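PDB 3QFH: epidermin leader peptide processing serine protease EpiP from Staphylococcus aureus subsp. aureus, which probably cleaves the leader peptide from the precursor of the lantibiotic epidermin, acting as a subtilisin-like serine endopeptidase. Local coordinates for residues 230-235 with 384-389; 339-344 with 430-435. All coordinates share one frame; numbering follows the deposited sequence.

Interaction 1 of 2, residues 230-235 with 384-389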
loop_
_atom_site.group_PDB
_atom_site.type_symbol
_atom_site.label_atom_id
_atom_site.label_comp_id
_atom_site.label_asym_id
_atom_site.label_seq_id
_atom_site.Cartn_x
_atom_site.Cartn_y
_atom_site.Cartn_z
ATOM N N VAL A 230 4.417 10.793 2.166
ATOM C CA VAL A 230 3.259 9.888 2.231
ATOM C C VAL A 230 3.588 8.668 1.370
ATOM O O VAL A 230 3.956 8.805 0.219
ATOM C CB VAL A 230 1.947 10.556 1.755
ATOM C CG1 VAL A 230 0.765 9.552 1.807
ATOM C CG2 VAL A 230 1.648 11.808 2.584
ATOM N N ILE A 231 3.439 7.478 1.937
ATOM C CA ILE A 231 3.765 6.232 1.268
ATOM C C ILE A 231 2.521 5.362 1.268
ATOM O O ILE A 231 2.041 4.967 2.340
ATOM C CB ILE A 231 4.920 5.485 1.993
ATOM C CG1 ILE A 231 6.168 6.365 2.081
ATOM C CG2 ILE A 231 5.226 4.172 1.255
ATOM C CD1 ILE A 231 7.355 5.754 2.903
ATOM N N ASN A 232 2.014 5.064 0.071
ATOM C CA ASN A 232 0.777 4.285 -0.108
ATOM C C ASN A 232 1.078 2.829 -0.419
ATOM O O ASN A 232 1.747 2.530 -1.406
ATOM C CB ASN A 232 -0.045 4.914 -1.250
ATOM C CG ASN A 232 -1.408 4.302 -1.411
ATOM O OD1 ASN A 232 -2.391 4.799 -0.848
ATOM N ND2 ASN A 232 -1.485 3.196 -2.142
ATOM N N ILE A 233 0.591 1.931 0.428
ATOM C CA ILE A 233 0.782 0.487 0.232
ATOM C C ILE A 233 -0.589 -0.162 0.096
ATOM O O ILE A 233 -1.349 -0.291 1.063
ATOM C CB ILE A 233 1.567 -0.161 1.383
ATOM C CG1 ILE A 233 2.812 0.653 1.711
ATOM C CG2 ILE A 233 1.985 -1.573 1.017
ATOM C CD1 ILE A 233 3.585 0.111 2.903
ATOM N N SER A 234 -0.926 -0.538 -1.128
ATOM C CA SER A 234 -2.195 -1.174 -1.399
ATOM C C SER A 234 -2.077 -2.711 -1.272
ATOM O O SER A 234 -3.087 -3.405 -1.161
ATOM C CB SER A 234 -2.754 -0.690 -2.760
ATOM O OG SER A 234 -3.212 0.694 -2.686
ATOM N N VAL A 235 -0.850 -3.234 -1.217
ATOM C CA VAL A 235 -0.632 -4.687 -1.094
ATOM C C VAL A 235 -0.728 -5.182 0.340
ATOM O O VAL A 235 -0.179 -4.586 1.275
ATOM C CB VAL A 235 0.753 -5.161 -1.653
ATOM C CG1 VAL A 235 1.908 -4.587 -0.838
ATOM C CG2 VAL A 235 0.841 -6.685 -1.653
ATOM N N LEU A 384 -8.423 0.927 -3.744
ATOM C CA LEU A 384 -8.919 2.174 -4.355
ATOM C C LEU A 384 -9.345 3.210 -3.289
ATOM O O LEU A 384 -9.453 4.410 -3.578
ATOM C CB LEU A 384 -10.046 1.880 -5.348
ATOM C CG LEU A 384 -9.606 0.875 -6.428
ATOM C CD1 LEU A 384 -10.666 0.661 -7.462
ATOM C CD2 LEU A 384 -8.306 1.324 -7.110
ATOM N N ALA A 385 -9.576 2.753 -2.067
ATOM C CA ALA A 385 -9.916 3.649 -0.963
ATOM C C ALA A 385 -8.644 4.285 -0.339
ATOM O O ALA A 385 -8.607 5.465 -0.008
ATOM C CB ALA A 385 -10.693 2.866 0.091
ATOM N N THR A 386 -7.595 3.485 -0.231
ATOM C CA THR A 386 -6.356 3.876 0.403
ATOM C C THR A 386 -5.665 5.071 -0.254
ATOM O O THR A 386 -5.210 5.973 0.447
ATOM C CB THR A 386 -5.403 2.634 0.489
ATOM O OG1 THR A 386 -6.075 1.588 1.188
ATOM C CG2 THR A 386 -4.141 2.950 1.214
ATOM N N PRO A 387 -5.588 5.096 -1.603
ATOM C CA PRO A 387 -4.949 6.260 -2.236
ATOM C C PRO A 387 -5.665 7.566 -1.984
ATOM O O PRO A 387 -5.016 8.634 -2.044
ATOM C CB PRO A 387 -4.963 5.914 -3.739
ATOM C CG PRO A 387 -5.926 4.769 -3.861
ATOM C CD PRO A 387 -5.818 4.023 -2.577
ATOM N N LYS A 388 -6.973 7.497 -1.702
ATOM C CA LYS A 388 -7.760 8.694 -1.373
ATOM C C LYS A 388 -7.280 9.320 -0.058
ATOM O O LYS A 388 -7.154 10.559 0.066
ATOM C CB LYS A 388 -9.259 8.355 -1.303
ATOM C CG LYS A 388 -9.887 7.954 -2.640
ATOM C CD LYS A 388 -11.403 7.780 -2.489
ATOM C CE LYS A 388 -12.075 7.444 -3.816
ATOM N NZ LYS A 388 -11.610 6.142 -4.327
ATOM N N VAL A 389 -6.986 8.452 0.911
ATOM C CA VAL A 389 -6.464 8.860 2.198
ATOM C C VAL A 389 -5.031 9.349 2.040
ATOM O O VAL A 389 -4.660 10.367 2.643
ATOM C CB VAL A 389 -6.548 7.734 3.243
ATOM C CG1 VAL A 389 -5.830 8.120 4.543
ATOM C CG2 VAL A 389 -8.022 7.355 3.507
#
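T386 and P387 press against N232 and S234 where the central helix 382-400 of the subtilisin-like fold packs along strand 230-233 of the parallel sheet. The short helix and strand segments run almost exactly antiparallel, at 175°, with their axes 8.5 Å apart. T386 carries much of the contact. Its CB lies 4.3 Å from S234 OG. From there the side chain forks: CG2 stands anti to the backbone N and reaches the strand, 4.0 Å from N232 CG and 4.3 Å from I233 O, while V275 and A277 of the adjacent strand border the same side chain. The other branch, OG1, stays beside its own backbone N (chi1 -56°) and bonds back to T382 O one turn earlier, so this buried hydroxyl is satisfied within the helix. P387 brings its CA to 4.1 Å from N232 CG and its CD to 4.2 Å from S234 OG. The helix is kinked at P387, whose N has no hydrogen to give to the turn before, and K388 N makes only a weak bond, to A385 O. S234 OG makes a weak hydrogen bond to the carbonyl O of S383, the probable nucleophile, which would form a catalytic triad with H177 and D130. The CB of K388 points away from the strand; NZ forms a salt bridge with D104 and a 2.9 Å hydrogen bond to L384 O, from above the carbonyl plane.

Interaction 2 of 2, residues 339-344 with 430-435; sequences AAPGGS and HGELDV. With SO4 (sulfate ion), chain M.
A339 is held by both of its backbone polar atoms: its N donates to G431 O (3.1 Å) and its O receives L433 N (2.8 Å). Both bonds have an N-H...O angle of 160° but differ at the acceptor: L433 N lies nearly in line with the A339 carbonyl (174°), A339 N above the plane of the G431 carbonyl. E432, between the two partners, also directs its CA-H at A339 O, with CA 3.2 Å away. On one flank A340 CB meets L433 CD2 at 4.0 Å. On another, the E432 side chain, extended beyond CG, passes P341 at about a right angle and brings OE2 to 3.9 Å from P341 CG. This single parallel bridge adds one residue pair to the outer edge of the seven-stranded parallel sheet of the subtilase fold, whose last strand is 338-341. Further out, T319 and S323 hydrogen-bond the two carboxylate oxygens of E432, and N422 OD1 takes its backbone N. The turn into the bridge needs G431, with phi 131°, because a CB there would jam against H430 O. Before it, the H430 ring is stacked on Y414 and meets F425 edge-to-face, and ND1 at its edge donates to O4 of a sulfate ion, probably from the crystallisation liquor, at 2.7 Å. After it, D434 is the N-cap of helix 435-439, where OD2 accepts K437 N.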
loop_
_atom_site.group_PDB
_atom_site.type_symbol
_atom_site.label_atom_id
_atom_site.label_comp_id
_atom_site.label_asym_id
_atom_site.label_seq_id
_atom_site.Cartn_x
_atom_site.Cartn_y
_atom_site.Cartn_z
ATOM N N ALA A 339 -11.925 5.178 6.840
ATOM C CA ALA A 339 -12.485 4.540 5.674
ATOM C C ALA A 339 -12.624 5.544 4.524
ATOM O O ALA A 339 -12.836 6.731 4.740
ATOM C CB ALA A 339 -13.838 3.941 6.020
ATOM N N ALA A 340 -12.475 5.068 3.296
ATOM C CA ALA A 340 -12.690 5.907 2.116
ATOM C C ALA A 340 -13.449 5.021 1.111
ATOM O O ALA A 340 -13.428 3.794 1.244
ATOM C CB ALA A 340 -11.371 6.401 1.546
ATOM N N PRO A 341 -14.141 5.629 0.131
ATOM C CA PRO A 341 -14.902 4.845 -0.877
ATOM C C PRO A 341 -14.041 3.909 -1.723
ATOM O O PRO A 341 -13.054 4.335 -2.365
ATOM C CB PRO A 341 -15.507 5.930 -1.766
ATOM C CG PRO A 341 -15.584 7.145 -0.876
ATOM C CD PRO A 341 -14.346 7.077 -0.046
ATOM N N GLY A 342 -14.384 2.626 -1.687
ATOM C CA GLY A 342 -13.676 1.642 -2.463
ATOM C C GLY A 342 -14.605 0.779 -3.304
ATOM O O GLY A 342 -14.139 -0.037 -4.067
ATOM N N GLY A 343 -15.914 0.938 -3.123
ATOM C CA GLY A 343 -16.888 0.248 -3.924
ATOM C C GLY A 343 -17.582 -0.929 -3.295
ATOM O O GLY A 343 -17.477 -1.173 -2.112
ATOM N N SER A 344 -18.322 -1.650 -4.122
ATOM C CA SER A 344 -19.073 -2.804 -3.667
ATOM C C SER A 344 -19.490 -3.650 -4.867
ATOM O O SER A 344 -19.488 -3.165 -6.010
ATOM C CB SER A 344 -20.340 -2.339 -2.926
ATOM O OG SER A 344 -21.189 -3.436 -2.598
ATOM N N HIS A 430 -12.176 6.288 12.594
ATOM C CA HIS A 430 -12.660 7.659 12.866
ATOM C C HIS A 430 -13.767 8.134 11.932
ATOM O O HIS A 430 -14.397 9.167 12.189
ATOM C CB HIS A 430 -11.508 8.661 12.866
ATOM C CG HIS A 430 -10.527 8.437 13.963
ATOM N ND1 HIS A 430 -10.747 8.883 15.250
ATOM C CD2 HIS A 430 -9.313 7.834 13.972
ATOM C CE1 HIS A 430 -9.713 8.547 16.006
ATOM N NE2 HIS A 430 -8.826 7.920 15.253
ATOM N N GLY A 431 -14.010 7.394 10.857
ATOM C CA GLY A 431 -15.112 7.696 9.953
ATOM C C GLY A 431 -14.687 7.726 8.510
ATOM O O GLY A 431 -13.531 7.459 8.192
ATOM N N GLU A 432 -15.630 8.067 7.632
ATOM C CA GLU A 432 -15.345 8.159 6.210
ATOM C C GLU A 432 -14.603 9.468 5.933
ATOM O O GLU A 432 -14.938 10.517 6.472
ATOM C CB GLU A 432 -16.637 8.091 5.385
ATOM C CG GLU A 432 -16.404 7.883 3.889
ATOM C CD GLU A 432 -17.694 7.813 3.087
ATOM O OE1 GLU A 432 -18.537 8.731 3.234
ATOM O OE2 GLU A 432 -17.850 6.852 2.290
ATOM N N LEU A 433 -13.585 9.374 5.100
ATOM C CA LEU A 433 -12.777 10.514 4.657
ATOM C C LEU A 433 -13.646 11.679 4.124
ATOM O O LEU A 433 -14.575 11.445 3.354
ATOM C CB LEU A 433 -11.863 10.011 3.530
ATOM C CG LEU A 433 -10.910 10.992 2.838
ATOM C CD1 LEU A 433 -9.936 11.631 3.821
ATOM C CD2 LEU A 433 -10.167 10.263 1.711
ATOM N N ASP A 434 -13.346 12.914 4.544
ATOM C CA ASP A 434 -14.048 14.120 4.041
ATOM C C ASP A 434 -12.976 15.206 3.808
ATOM O O ASP A 434 -12.531 15.897 4.735
ATOM C CB ASP A 434 -15.136 14.602 5.005
ATOM C CG ASP A 434 -15.995 15.759 4.423
ATOM O OD1 ASP A 434 -17.123 15.969 4.958
ATOM O OD2 ASP A 434 -15.578 16.449 3.451
ATOM N N VAL A 435 -12.553 15.305 2.557
ATOM C CA VAL A 435 -11.477 16.198 2.156
ATOM C C VAL A 435 -11.897 17.647 2.258
ATOM O O VAL A 435 -11.084 18.519 2.598
ATOM C CB VAL A 435 -10.975 15.827 0.730
ATOM C CG1 VAL A 435 -9.940 16.820 0.214
ATOM C CG2 VAL A 435 -10.424 14.395 0.739
HETATM S S SO4 M . -13.062 10.332 17.577
HETATM O O1 SO4 M . -11.807 10.421 18.326
HETATM O O2 SO4 M . -14.213 10.231 18.463
HETATM O O3 SO4 M . -13.175 11.499 16.714
HETATM O O4 SO4 M . -13.025 9.131 16.741
#

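Both interactions are buried and reach the same parallel sheet, but at different places in it. The centre of interaction 1 is about 5 Å from the centre of the chain; the contact lies on an inner strand and joins sheet to helix mainly through side chains, with no clear hydrogen bond across its segments. The centre of interaction 2 is about 16 Å from that of the chain; it lies at the outermost strand and joins strand to loop mainly through backbone bonds. Helix 382-400 links the two: K388 NZ lies 3.0 Å from P341 O, a probable hydrogen bond, A385 packs on A340, and L433 CD2 comes within 3.4 Å of K388 O.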